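Local structure of basic helix-loop-helix, putative, expressed (5LW0) at residues R121-W131 with E183-L192; R36-S44 with L215-F226. The protein binds ADP-ribose through the macrodomain described here, one part of a longer rice protein that probably acts in DNA interstrand crosslink repair. All coordinates share one frame; numbering follows the deposited sequence.

Interaction 1: R121-W131 with E183-L192; sequences RCNVIANAANW and EGVTHIIHVL. With AR6 ([(2R,3S,4R,5R)-5-(6-aminopurin-9-yl)-3,4-dihydroxy-oxolan-2-yl]methyl [hydroxy-[[(2R,3S,4R,5S)-3,4,5-trihydroxyoxolan-2-yl]methoxy]phosphoryl] hydrogen phosphate), chain C.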
loop_
_atom_site.group_PDB
_atom_site.type_symbol
_atom_site.label_atom_id
_atom_site.label_comp_id
_atom_site.label_asym_id
_atom_site.label_seq_id
_atom_site.Cartn_x
_atom_site.Cartn_y
_atom_site.Cartn_z
ATOM N N ARG A 121 1.371 -15.817 -0.186
ATOM C CA ARG A 121 1.337 -15.241 1.194
ATOM C C ARG A 121 2.221 -14.045 1.319
ATOM O O ARG A 121 3.418 -14.037 0.893
ATOM C CB ARG A 121 1.551 -16.224 2.395
ATOM C CG ARG A 121 1.284 -15.578 3.843
ATOM C CD ARG A 121 1.751 -16.524 5.019
ATOM N NE ARG A 121 1.889 -15.767 6.300
ATOM C CZ ARG A 121 1.901 -16.291 7.537
ATOM N NH1 ARG A 121 1.762 -17.613 7.701
ATOM N NH2 ARG A 121 1.986 -15.458 8.654
ATOM N N CYS A 122 1.586 -13.027 1.818
ATOM C CA CYS A 122 2.238 -11.700 2.095
ATOM C C CYS A 122 1.851 -11.315 3.493
ATOM O O CYS A 122 0.697 -11.021 3.768
ATOM C CB CYS A 122 1.855 -10.511 1.109
ATOM S SG CYS A 122 1.969 -10.910 -0.663
ATOM N N ASN A 123 2.854 -11.164 4.363
ATOM C CA ASN A 123 2.568 -10.905 5.811
ATOM C C ASN A 123 2.262 -9.439 6.102
ATOM O O ASN A 123 1.663 -9.111 7.117
ATOM C CB ASN A 123 3.724 -11.331 6.705
ATOM C CG ASN A 123 3.875 -12.831 6.825
ATOM O OD1 ASN A 123 3.361 -13.590 6.041
ATOM N ND2 ASN A 123 4.685 -13.238 7.785
ATOM N N VAL A 124 2.743 -8.516 5.261
ATOM C CA VAL A 124 2.506 -7.116 5.512
ATOM C C VAL A 124 1.696 -6.569 4.361
ATOM O O VAL A 124 2.047 -6.761 3.203
ATOM C CB VAL A 124 3.818 -6.320 5.658
ATOM C CG1 VAL A 124 3.523 -4.871 6.018
ATOM C CG2 VAL A 124 4.738 -6.977 6.678
ATOM N N ILE A 125 0.600 -5.857 4.669
ATOM C CA ILE A 125 -0.140 -5.183 3.605
ATOM C C ILE A 125 -0.299 -3.703 3.897
ATOM O O ILE A 125 -0.300 -3.275 5.052
ATOM C CB ILE A 125 -1.506 -5.827 3.334
ATOM C CG1 ILE A 125 -2.413 -5.643 4.488
ATOM C CG2 ILE A 125 -1.371 -7.320 2.965
ATOM C CD1 ILE A 125 -3.834 -6.140 4.212
ATOM N N ALA A 126 -0.332 -2.903 2.835
ATOM C CA ALA A 126 -0.593 -1.453 2.965
ATOM C C ALA A 126 -2.041 -1.120 2.728
ATOM O O ALA A 126 -2.714 -1.763 1.903
ATOM C CB ALA A 126 0.256 -0.713 1.979
ATOM N N ASN A 127 -2.506 -0.091 3.407
ATOM C CA ASN A 127 -3.843 0.425 3.274
ATOM C C ASN A 127 -3.835 1.860 2.787
ATOM O O ASN A 127 -3.021 2.656 3.216
ATOM C CB ASN A 127 -4.505 0.327 4.609
ATOM C CG ASN A 127 -5.905 0.891 4.594
ATOM O OD1 ASN A 127 -6.625 0.728 3.607
ATOM N ND2 ASN A 127 -6.303 1.534 5.697
ATOM N N ALA A 128 -4.715 2.209 1.835
ATOM C CA ALA A 128 -4.882 3.556 1.442
ATOM C C ALA A 128 -5.914 4.189 2.377
ATOM O O ALA A 128 -7.108 4.096 2.176
ATOM C CB ALA A 128 -5.298 3.647 -0.016
ATOM N N ALA A 129 -5.390 4.834 3.386
ATOM C CA ALA A 129 -6.185 5.262 4.526
ATOM C C ALA A 129 -6.801 6.592 4.286
ATOM O O ALA A 129 -6.470 7.312 3.340
ATOM C CB ALA A 129 -5.265 5.305 5.769
ATOM N N ASN A 130 -7.686 7.008 5.226
ATOM C CA ASN A 130 -8.062 8.425 5.350
ATOM C C ASN A 130 -7.375 9.083 6.573
ATOM O O ASN A 130 -6.794 8.392 7.410
ATOM C CB ASN A 130 -9.600 8.557 5.429
ATOM C CG ASN A 130 -10.178 7.800 6.586
ATOM O OD1 ASN A 130 -9.913 8.130 7.740
ATOM N ND2 ASN A 130 -10.907 6.718 6.296
ATOM N N TRP A 131 -7.426 10.398 6.648
ATOM C CA TRP A 131 -6.557 11.105 7.588
ATOM C C TRP A 131 -6.914 10.829 9.034
ATOM O O TRP A 131 -6.099 10.982 9.920
ATOM C CB TRP A 131 -6.501 12.599 7.284
ATOM C CG TRP A 131 -7.730 13.429 7.672
ATOM C CD1 TRP A 131 -8.760 13.789 6.872
ATOM C CD2 TRP A 131 -7.947 14.111 8.932
ATOM N NE1 TRP A 131 -9.613 14.637 7.560
ATOM C CE2 TRP A 131 -9.115 14.862 8.807
ATOM C CE3 TRP A 131 -7.217 14.198 10.121
ATOM C CZ2 TRP A 131 -9.647 15.605 9.869
ATOM C CZ3 TRP A 131 -7.736 14.938 11.170
ATOM C CH2 TRP A 131 -8.956 15.606 11.041
ATOM N N GLU A 183 -5.138 -15.245 6.312
ATOM C CA GLU A 183 -4.208 -14.790 5.272
ATOM C C GLU A 183 -2.764 -14.617 5.739
ATOM O O GLU A 183 -1.889 -14.347 4.900
ATOM C CB GLU A 183 -4.697 -13.485 4.662
ATOM C CG GLU A 183 -6.150 -13.504 4.206
ATOM C CD GLU A 183 -6.452 -14.498 3.077
ATOM O OE1 GLU A 183 -5.539 -14.847 2.290
ATOM O OE2 GLU A 183 -7.648 -14.873 2.952
ATOM N N GLY A 184 -2.495 -14.782 7.035
ATOM C CA GLY A 184 -1.144 -14.711 7.552
ATOM C C GLY A 184 -0.623 -13.273 7.749
ATOM O O GLY A 184 0.551 -13.089 8.040
ATOM N N VAL A 185 -1.510 -12.302 7.639
ATOM C CA VAL A 185 -1.117 -10.880 7.748
ATOM C C VAL A 185 -0.755 -10.608 9.233
ATOM O O VAL A 185 -1.558 -10.889 10.175
ATOM C CB VAL A 185 -2.212 -9.966 7.298
ATOM C CG1 VAL A 185 -1.880 -8.503 7.571
ATOM C CG2 VAL A 185 -2.551 -10.166 5.831
ATOM N N THR A 186 0.424 -10.032 9.434
ATOM C CA THR A 186 0.935 -9.703 10.766
ATOM C C THR A 186 0.986 -8.169 11.025
ATOM O O THR A 186 1.052 -7.741 12.171
ATOM C CB THR A 186 2.345 -10.263 10.975
ATOM O OG1 THR A 186 3.245 -9.681 10.021
ATOM C CG2 THR A 186 2.384 -11.765 10.894
ATOM N N HIS A 187 0.941 -7.361 9.949
ATOM C CA HIS A 187 1.017 -5.913 10.067
ATOM C C HIS A 187 0.286 -5.272 8.937
ATOM O O HIS A 187 0.291 -5.787 7.817
ATOM C CB HIS A 187 2.505 -5.422 9.984
ATOM C CG HIS A 187 3.369 -5.875 11.111
ATOM N ND1 HIS A 187 3.936 -7.128 11.156
ATOM C CD2 HIS A 187 3.828 -5.219 12.195
ATOM C CE1 HIS A 187 4.637 -7.251 12.254
ATOM N NE2 HIS A 187 4.643 -6.089 12.871
ATOM N N ILE A 188 -0.339 -4.152 9.246
ATOM C CA ILE A 188 -0.943 -3.296 8.249
ATOM C C ILE A 188 -0.275 -1.938 8.343
ATOM O O ILE A 188 -0.115 -1.414 9.423
ATOM C CB ILE A 188 -2.464 -3.176 8.509
ATOM C CG1 ILE A 188 -3.115 -4.582 8.215
ATOM C CG2 ILE A 188 -3.066 -2.058 7.683
ATOM C CD1 ILE A 188 -4.503 -4.689 8.645
ATOM N N ILE A 189 0.106 -1.386 7.223
ATOM C CA ILE A 189 0.660 -0.062 7.203
ATOM C C ILE A 189 -0.336 0.861 6.551
ATOM O O ILE A 189 -0.539 0.789 5.344
ATOM C CB ILE A 189 2.047 -0.012 6.450
ATOM C CG1 ILE A 189 3.008 -1.039 7.025
ATOM C CG2 ILE A 189 2.577 1.402 6.511
ATOM C CD1 ILE A 189 4.321 -1.179 6.252
ATOM N N HIS A 190 -0.937 1.770 7.352
ATOM C CA HIS A 190 -1.831 2.767 6.837
ATOM C C HIS A 190 -0.992 3.858 6.169
ATOM O O HIS A 190 -0.108 4.405 6.800
ATOM C CB HIS A 190 -2.615 3.405 7.955
ATOM C CG HIS A 190 -3.463 2.450 8.738
ATOM N ND1 HIS A 190 -4.538 1.787 8.191
ATOM C CD2 HIS A 190 -3.456 2.133 10.043
ATOM C CE1 HIS A 190 -5.154 1.088 9.137
ATOM N NE2 HIS A 190 -4.499 1.259 10.267
ATOM N N VAL A 191 -1.369 4.263 4.958
ATOM C CA VAL A 191 -0.664 5.285 4.186
ATOM C C VAL A 191 -1.668 6.340 3.747
ATOM O O VAL A 191 -2.779 5.967 3.291
ATOM C CB VAL A 191 -0.092 4.683 2.905
ATOM C CG1 VAL A 191 0.741 5.730 2.231
ATOM C CG2 VAL A 191 0.712 3.442 3.199
ATOM N N LEU A 192 -1.339 7.603 3.881
ATOM C CA LEU A 192 -2.238 8.677 3.394
ATOM C C LEU A 192 -1.572 9.316 2.185
ATOM O O LEU A 192 -0.532 9.994 2.307
ATOM C CB LEU A 192 -2.503 9.717 4.460
ATOM C CG LEU A 192 -3.496 10.823 4.009
ATOM C CD1 LEU A 192 -4.840 10.241 3.688
ATOM C CD2 LEU A 192 -3.585 11.880 5.079
HETATM N N1 AR6 C . -7.677 -5.262 -3.112
HETATM C C2 AR6 C . -6.747 -4.681 -3.899
HETATM N N3 AR6 C . -6.866 -3.474 -4.418
HETATM C C4 AR6 C . -7.984 -2.722 -4.174
HETATM C C5 AR6 C . -9.019 -3.226 -3.325
HETATM C C6 AR6 C . -8.821 -4.576 -2.772
HETATM N N6 AR6 C . -9.690 -5.143 -1.971
HETATM N N7 AR6 C . -10.021 -2.228 -3.255
HETATM C C8 AR6 C . -9.564 -1.179 -3.976
HETATM N N9 AR6 C . -8.329 -1.462 -4.529
HETATM P PA AR6 C . -8.680 3.659 -2.932
HETATM P PB AR6 C . -7.258 6.256 -2.600
HETATM C "C1'" AR6 C . -7.446 -0.590 -5.274
HETATM O O1A AR6 C . -9.863 4.457 -3.520
HETATM O O1B AR6 C . -7.510 6.687 -4.024
HETATM C C1D AR6 C . -10.612 5.197 1.050
HETATM O O1D AR6 C . -11.896 4.641 1.242
HETATM C "C2'" AR6 C . -8.074 0.402 -6.245
HETATM O "O2'" AR6 C . -8.541 -0.226 -7.478
HETATM O O2A AR6 C . -8.932 2.616 -1.911
HETATM O O2B AR6 C . -5.919 6.503 -1.970
HETATM C C2D AR6 C . -10.203 5.991 2.326
HETATM O O2D AR6 C . -11.330 6.085 3.287
HETATM C "C3'" AR6 C . -6.951 1.398 -6.400
HETATM O "O3'" AR6 C . -5.997 0.987 -7.417
HETATM O O3A AR6 C . -7.563 4.686 -2.341
HETATM C C3D AR6 C . -9.766 7.340 1.826
HETATM O O3D AR6 C . -10.828 8.265 2.199
HETATM C "C4'" AR6 C . -6.270 1.395 -5.018
HETATM O "O4'" AR6 C . -6.780 0.284 -4.317
HETATM C C4D AR6 C . -9.668 7.195 0.289
HETATM O O4D AR6 C . -10.509 6.087 -0.112
HETATM C "C5'" AR6 C . -6.525 2.643 -4.210
HETATM O "O5'" AR6 C . -7.916 3.018 -4.234
HETATM C C5D AR6 C . -8.278 6.862 -0.243
HETATM O O5D AR6 C . -8.372 6.980 -1.680
HETATM O O HOH W 1 -1.706 -12.083 2.910
HETATM O O HOH W 2 5.567 -11.097 9.649
#
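Arg121 lays one face of its guanidinium over Gly184 CA and gives NH2 to Gly184 O at 2.8 Å. That bond uses a carbonyl lone pair but stands tilted from the guanidinium plane. The side chain runs extended from CG to NE, and NE turns to Asn123 OD1 (2.6 Å), so one arginine ties the turn after helix 178-183 to its own segment. A leucine in place of Arg121 would probably leave Gly184 O without this donor and Asn123 OD1 with Ser34 OG as its remaining partner. Gly184, with positive phi, has no CB to collide with NE.

Thr186 N bonds Asn123 O, and a water joins Asn123 ND2 to Thr186 OG1. The strands 124-128 and 187-192 run parallel, stitched by backbone bonds from Ile125 to Ala129. Ile125 and Ile188 lie side by side, CG1 to CG1 at 3.9 Å. With CG anti to the backbone N (chi1 178°), Asn127 swings its amide to the His190 ring edge; ND2 meets ND1 at 3.1 Å, almost straight (174°) and in both planes, although these planes stand 67° apart. Asn127 ND2 also bonds Asn141 OD1, and His190 NE2 bonds Thr156 OG1. Asn130 ND2 donates to ADP-ribose O2D at 3.1 Å and also bonds Lys134 O. Strand 37-40 flanks 124-128; helix 208-230 packs on Ala126 and Ile189, while Val140 and Ile144 of helix 139-148 touch Asn127, the former also Ala128.

Interaction 2: R36-S44 with L215-F226; sequences RTLAFPSIS and LHEAYTSLFENF. With AR6 ([(2R,3S,4R,5R)-5-(6-aminopurin-9-yl)-3,4-dihydroxy-oxolan-2-yl]methyl [hydroxy-[[(2R,3S,4R,5S)-3,4,5-trihydroxyoxolan-2-yl]methoxy]phosphoryl] hydrogen phosphate), chain C; PO4 (phosphate ion), chain E; PO4 (phosphate ion), chain D.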
loop_
_atom_site.group_PDB
_atom_site.type_symbol
_atom_site.label_atom_id
_atom_site.label_comp_id
_atom_site.label_asym_id
_atom_site.label_seq_id
_atom_site.Cartn_x
_atom_site.Cartn_y
_atom_site.Cartn_z
ATOM N N ARG A 36 8.951 -11.106 4.500
ATOM C CA ARG A 36 9.692 -10.056 3.900
ATOM C C ARG A 36 9.043 -9.557 2.608
ATOM O O ARG A 36 9.685 -8.991 1.795
ATOM C CB ARG A 36 11.132 -10.540 3.610
ATOM C CG ARG A 36 11.947 -10.802 4.888
ATOM C CD ARG A 36 13.309 -11.400 4.627
ATOM N NE ARG A 36 13.253 -12.758 4.094
ATOM C CZ ARG A 36 13.521 -13.122 2.849
ATOM N NH1 ARG A 36 13.855 -12.237 1.926
ATOM N NH2 ARG A 36 13.421 -14.412 2.506
ATOM N N THR A 37 7.717 -9.718 2.530
ATOM C CA THR A 37 6.948 -9.304 1.412
ATOM C C THR A 37 5.875 -8.310 1.849
ATOM O O THR A 37 5.140 -8.554 2.802
ATOM C CB THR A 37 6.238 -10.488 0.703
ATOM O OG1 THR A 37 7.182 -11.493 0.291
ATOM C CG2 THR A 37 5.499 -9.992 -0.554
ATOM N N LEU A 38 5.828 -7.200 1.124
ATOM C CA LEU A 38 4.794 -6.189 1.280
ATOM C C LEU A 38 3.902 -6.182 0.050
ATOM O O LEU A 38 4.412 -6.064 -1.055
ATOM C CB LEU A 38 5.445 -4.769 1.365
ATOM C CG LEU A 38 4.463 -3.598 1.323
ATOM C CD1 LEU A 38 3.621 -3.574 2.577
ATOM C CD2 LEU A 38 5.232 -2.292 1.164
ATOM N N ALA A 39 2.623 -6.338 0.245
ATOM C CA ALA A 39 1.638 -6.087 -0.830
ATOM C C ALA A 39 1.056 -4.708 -0.596
ATOM O O ALA A 39 0.623 -4.375 0.539
ATOM C CB ALA A 39 0.556 -7.126 -0.825
ATOM N N PHE A 40 0.947 -3.940 -1.636
ATOM C CA PHE A 40 0.384 -2.630 -1.538
ATOM C C PHE A 40 -0.496 -2.336 -2.728
ATOM O O PHE A 40 -0.204 -2.761 -3.868
ATOM C CB PHE A 40 1.481 -1.528 -1.396
ATOM C CG PHE A 40 2.377 -1.420 -2.549
ATOM C CD1 PHE A 40 3.411 -2.296 -2.698
ATOM C CD2 PHE A 40 2.250 -0.349 -3.481
ATOM C CE1 PHE A 40 4.296 -2.174 -3.781
ATOM C CE2 PHE A 40 3.131 -0.198 -4.542
ATOM C CZ PHE A 40 4.176 -1.103 -4.685
ATOM N N PRO A 41 -1.546 -1.521 -2.520
ATOM C CA PRO A 41 -2.342 -1.034 -3.623
ATOM C C PRO A 41 -1.813 0.301 -4.143
ATOM O O PRO A 41 -0.956 0.932 -3.490
ATOM C CB PRO A 41 -3.679 -0.798 -2.951
ATOM C CG PRO A 41 -3.296 -0.264 -1.630
ATOM C CD PRO A 41 -1.991 -0.964 -1.250
ATOM N N SER A 42 -2.362 0.761 -5.264
ATOM C CA SER A 42 -1.972 2.030 -5.823
ATOM C C SER A 42 -2.591 3.165 -5.005
ATOM O O SER A 42 -3.784 3.427 -5.069
ATOM C CB SER A 42 -2.403 2.113 -7.239
ATOM O OG SER A 42 -2.113 3.386 -7.815
ATOM N N ILE A 43 -1.785 3.814 -4.234
ATOM C CA ILE A 43 -2.259 4.907 -3.393
ATOM C C ILE A 43 -2.709 6.113 -4.179
ATOM O O ILE A 43 -2.073 6.485 -5.162
ATOM C CB ILE A 43 -1.085 5.376 -2.464
ATOM C CG1 ILE A 43 -0.515 4.206 -1.638
ATOM C CG2 ILE A 43 -1.516 6.528 -1.563
ATOM C CD1 ILE A 43 -1.534 3.460 -0.782
ATOM N N SER A 44 -3.888 6.621 -3.813
ATOM C CA SER A 44 -4.447 7.922 -4.327
ATOM C C SER A 44 -5.126 7.819 -5.700
ATOM O O SER A 44 -5.673 8.790 -6.145
ATOM C CB SER A 44 -3.377 9.051 -4.370
ATOM O OG SER A 44 -3.002 9.454 -3.075
ATOM N N LEU A 215 2.958 12.171 -3.063
ATOM C CA LEU A 215 2.794 10.727 -3.369
ATOM C C LEU A 215 4.149 10.018 -3.276
ATOM O O LEU A 215 4.220 8.906 -2.737
ATOM C CB LEU A 215 2.158 10.536 -4.733
ATOM C CG LEU A 215 1.813 9.072 -5.090
ATOM C CD1 LEU A 215 0.794 8.532 -4.182
ATOM C CD2 LEU A 215 1.366 8.974 -6.518
ATOM N N HIS A 216 5.233 10.646 -3.773
ATOM C CA HIS A 216 6.615 10.121 -3.580
ATOM C C HIS A 216 6.847 9.876 -2.102
ATOM O O HIS A 216 7.332 8.818 -1.698
ATOM C CB HIS A 216 7.677 11.118 -4.085
ATOM C CG HIS A 216 8.115 10.902 -5.495
ATOM N ND1 HIS A 216 8.943 9.867 -5.851
ATOM C CD2 HIS A 216 7.935 11.660 -6.632
ATOM C CE1 HIS A 216 9.182 9.931 -7.163
ATOM N NE2 HIS A 216 8.575 11.005 -7.656
ATOM N N GLU A 217 6.566 10.899 -1.284
ATOM C CA GLU A 217 6.754 10.792 0.178
ATOM C C GLU A 217 5.925 9.658 0.804
ATOM O O GLU A 217 6.423 8.983 1.688
ATOM C CB GLU A 217 6.416 12.145 0.877
ATOM C CG GLU A 217 7.431 13.224 0.620
ATOM C CD GLU A 217 6.995 14.603 1.178
ATOM O OE1 GLU A 217 5.786 14.897 1.202
ATOM O OE2 GLU A 217 7.878 15.416 1.505
ATOM N N ALA A 218 4.688 9.490 0.361
ATOM C CA ALA A 218 3.810 8.413 0.867
ATOM C C ALA A 218 4.430 7.066 0.587
ATOM O O ALA A 218 4.534 6.208 1.479
ATOM C CB ALA A 218 2.420 8.481 0.233
ATOM N N TYR A 219 4.902 6.864 -0.632
ATOM C CA TYR A 219 5.509 5.546 -0.959
ATOM C C TYR A 219 6.813 5.325 -0.205
ATOM O O TYR A 219 7.036 4.215 0.375
ATOM C CB TYR A 219 5.753 5.379 -2.440
ATOM C CG TYR A 219 4.533 4.953 -3.191
ATOM C CD1 TYR A 219 3.943 3.709 -2.953
ATOM C CD2 TYR A 219 3.897 5.793 -4.075
ATOM C CE1 TYR A 219 2.813 3.309 -3.628
ATOM C CE2 TYR A 219 2.732 5.416 -4.735
ATOM C CZ TYR A 219 2.184 4.156 -4.536
ATOM O OH TYR A 219 1.011 3.754 -5.093
ATOM N N THR A 220 7.632 6.361 -0.109
ATOM C CA THR A 220 8.927 6.185 0.643
ATOM C C THR A 220 8.661 5.912 2.096
ATOM O O THR A 220 9.273 5.006 2.676
ATOM C CB THR A 220 9.819 7.372 0.416
ATOM O OG1 THR A 220 10.136 7.384 -0.986
ATOM C CG2 THR A 220 11.140 7.220 1.222
ATOM N N SER A 221 7.631 6.552 2.665
ATOM C CA SER A 221 7.286 6.367 4.036
ATOM C C SER A 221 6.793 4.908 4.274
ATOM O O SER A 221 7.170 4.235 5.266
ATOM C CB SER A 221 6.191 7.376 4.462
ATOM O OG SER A 221 5.810 7.133 5.807
ATOM N N LEU A 222 5.921 4.455 3.397
ATOM C CA LEU A 222 5.431 3.090 3.378
ATOM C C LEU A 222 6.589 2.087 3.360
ATOM O O LEU A 222 6.649 1.188 4.205
ATOM C CB LEU A 222 4.544 2.859 2.203
ATOM C CG LEU A 222 4.133 1.437 1.895
ATOM C CD1 LEU A 222 3.417 0.782 3.081
ATOM C CD2 LEU A 222 3.328 1.392 0.626
ATOM N N PHE A 223 7.482 2.247 2.410
ATOM C CA PHE A 223 8.546 1.290 2.223
ATOM C C PHE A 223 9.512 1.322 3.352
ATOM O O PHE A 223 9.987 0.272 3.800
ATOM C CB PHE A 223 9.242 1.489 0.901
ATOM C CG PHE A 223 8.354 1.275 -0.339
ATOM C CD1 PHE A 223 7.250 0.455 -0.348
ATOM C CD2 PHE A 223 8.639 1.979 -1.498
ATOM C CE1 PHE A 223 6.512 0.278 -1.467
ATOM C CE2 PHE A 223 7.876 1.810 -2.615
ATOM C CZ PHE A 223 6.800 1.010 -2.596
ATOM N N GLU A 224 9.764 2.498 3.902
ATOM C CA GLU A 224 10.654 2.621 5.089
ATOM C C GLU A 224 10.031 1.987 6.340
ATOM O O GLU A 224 10.729 1.299 7.126
ATOM C CB GLU A 224 11.042 4.071 5.356
ATOM C CG GLU A 224 12.042 4.630 4.389
ATOM C CD GLU A 224 13.475 4.192 4.693
ATOM O OE1 GLU A 224 13.778 3.825 5.847
ATOM O OE2 GLU A 224 14.273 4.300 3.777
ATOM N N ASN A 225 8.739 2.180 6.543
ATOM C CA ASN A 225 8.040 1.467 7.628
ATOM C C ASN A 225 8.093 -0.021 7.453
ATOM O O ASN A 225 8.234 -0.741 8.406
ATOM C CB ASN A 225 6.604 1.978 7.737
ATOM C CG ASN A 225 6.474 3.080 8.750
ATOM O OD1 ASN A 225 6.894 2.917 9.913
ATOM N ND2 ASN A 225 5.695 4.109 8.412
ATOM N N PHE A 226 7.962 -0.491 6.226
ATOM C CA PHE A 226 8.000 -1.917 5.970
ATOM C C PHE A 226 9.399 -2.475 6.285
ATOM O O PHE A 226 9.531 -3.429 6.960
ATOM C CB PHE A 226 7.597 -2.171 4.520
ATOM C CG PHE A 226 7.873 -3.567 4.037
ATOM C CD1 PHE A 226 7.360 -4.672 4.656
ATOM C CD2 PHE A 226 8.715 -3.731 2.966
ATOM C CE1 PHE A 226 7.664 -5.972 4.137
ATOM C CE2 PHE A 226 8.945 -4.978 2.424
ATOM C CZ PHE A 226 8.507 -6.080 3.070
HETATM N N1 AR6 C . -7.677 -5.262 -3.112
HETATM C C2 AR6 C . -6.747 -4.681 -3.899
HETATM N N3 AR6 C . -6.866 -3.474 -4.418
HETATM C C4 AR6 C . -7.984 -2.722 -4.174
HETATM C C5 AR6 C . -9.019 -3.226 -3.325
HETATM C C6 AR6 C . -8.821 -4.576 -2.772
HETATM N N6 AR6 C . -9.690 -5.143 -1.971
HETATM N N7 AR6 C . -10.021 -2.228 -3.255
HETATM C C8 AR6 C . -9.564 -1.179 -3.976
HETATM N N9 AR6 C . -8.329 -1.462 -4.529
HETATM P PA AR6 C . -8.680 3.659 -2.932
HETATM P PB AR6 C . -7.258 6.256 -2.600
HETATM C "C1'" AR6 C . -7.446 -0.590 -5.274
HETATM O O1A AR6 C . -9.863 4.457 -3.520
HETATM O O1B AR6 C . -7.510 6.687 -4.024
HETATM C C1D AR6 C . -10.612 5.197 1.050
HETATM O O1D AR6 C . -11.896 4.641 1.242
HETATM C "C2'" AR6 C . -8.074 0.402 -6.245
HETATM O "O2'" AR6 C . -8.541 -0.226 -7.478
HETATM O O2A AR6 C . -8.932 2.616 -1.911
HETATM O O2B AR6 C . -5.919 6.503 -1.970
HETATM C C2D AR6 C . -10.203 5.991 2.326
HETATM O O2D AR6 C . -11.330 6.085 3.287
HETATM C "C3'" AR6 C . -6.951 1.398 -6.400
HETATM O "O3'" AR6 C . -5.997 0.987 -7.417
HETATM O O3A AR6 C . -7.563 4.686 -2.341
HETATM C C3D AR6 C . -9.766 7.340 1.826
HETATM O O3D AR6 C . -10.828 8.265 2.199
HETATM C "C4'" AR6 C . -6.270 1.395 -5.018
HETATM O "O4'" AR6 C . -6.780 0.284 -4.317
HETATM C C4D AR6 C . -9.668 7.195 0.289
HETATM O O4D AR6 C . -10.509 6.087 -0.112
HETATM C "C5'" AR6 C . -6.525 2.643 -4.210
HETATM O "O5'" AR6 C . -7.916 3.018 -4.234
HETATM C C5D AR6 C . -8.278 6.862 -0.243
HETATM O O5D AR6 C . -8.372 6.980 -1.680
HETATM P P PO4 E . 9.371 11.173 -10.931
HETATM O O1 PO4 E . 8.897 11.161 -12.387
HETATM O O2 PO4 E . 10.822 11.643 -10.830
HETATM O O3 PO4 E . 8.513 12.151 -10.113
HETATM O O4 PO4 E . 9.289 9.726 -10.375
HETATM P P PO4 D . 13.210 8.500 -2.742
HETATM O O1 PO4 D . 12.384 7.793 -3.899
HETATM O O2 PO4 D . 12.264 8.853 -1.600
HETATM O O3 PO4 D . 13.977 9.744 -3.337
HETATM O O4 PO4 D . 14.257 7.518 -2.205
HETATM O O HOH W 3 -0.177 5.272 -6.831
#
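Leu38 and Phe226 make the CH-pi contact of this pair: CB sits 3.5 Å from the ring centroid, only 3° off its normal. Phe226 swings out from the helix with CG anti to the backbone N, which carries the ring against the strand, its edge at Arg36 O.

The aromatic contacts gather in a cluster of Phe40, Tyr219 and Phe223. Phe223 turns its edge to the face of Phe40 in a T-shaped pair, centroids 5.4 Å apart and planes at 75°, while Tyr219 meets Phe40 obliquely, CE1 to CE2 at 3.6 Å. The same Phe223 edge takes Leu38 CD2.

Strand 37-40 is a central strand of the macrodomain's mixed sheet, and segment 215-226 of helix 208-230 runs along it in roughly the opposite direction, the two axes at 150°, in the layered alpha/beta arrangement of this fold.

Aliphatic contacts add to this: Leu222 CD2 packs against Phe40 CB (4.0 Å), Leu222 CG packs on Leu38 CD2, and farther along Leu215 CD1 approaches Ile43 CG2 at 4.0 Å.

Polar bonds cluster where the strand gives way to the ligand loop. Tyr219 OH accepts Ile43 N at 2.9 Å and also meets a water, 2.6 Å from OH, which bridges to Ser42 OG and Ile43 O. Ser42 OG also bonds Thr45 OG1. Ser44 N donates to ADP-ribose O2B at 2.7 Å, and Ser44 OG turns instead to Pro194 O.

Overall arrangement
From the N terminus, strand 37-40 and the ligand loop come first, and their partner helix 208-230 is the last helix of the chain; interaction 2 closes a loop of 170 residues between segments 36-44 and 215-226. Interaction 1 is nested inside it: segments 121-131 and 183-192 meet across 51 intervening residues, and their strands 124-128 and 187-192 pair. The two centres lie about 9 Å apart. Strands 37-40 and 124-128 are neighbours in the sheet, with probable backbone hydrogen bonds joining Ala39 to Val124 and Ala126, and Leu222 of the helix packs on Ile189. Together they join three adjacent strands to the C-terminal helix, and both reach the bound ADP-ribose.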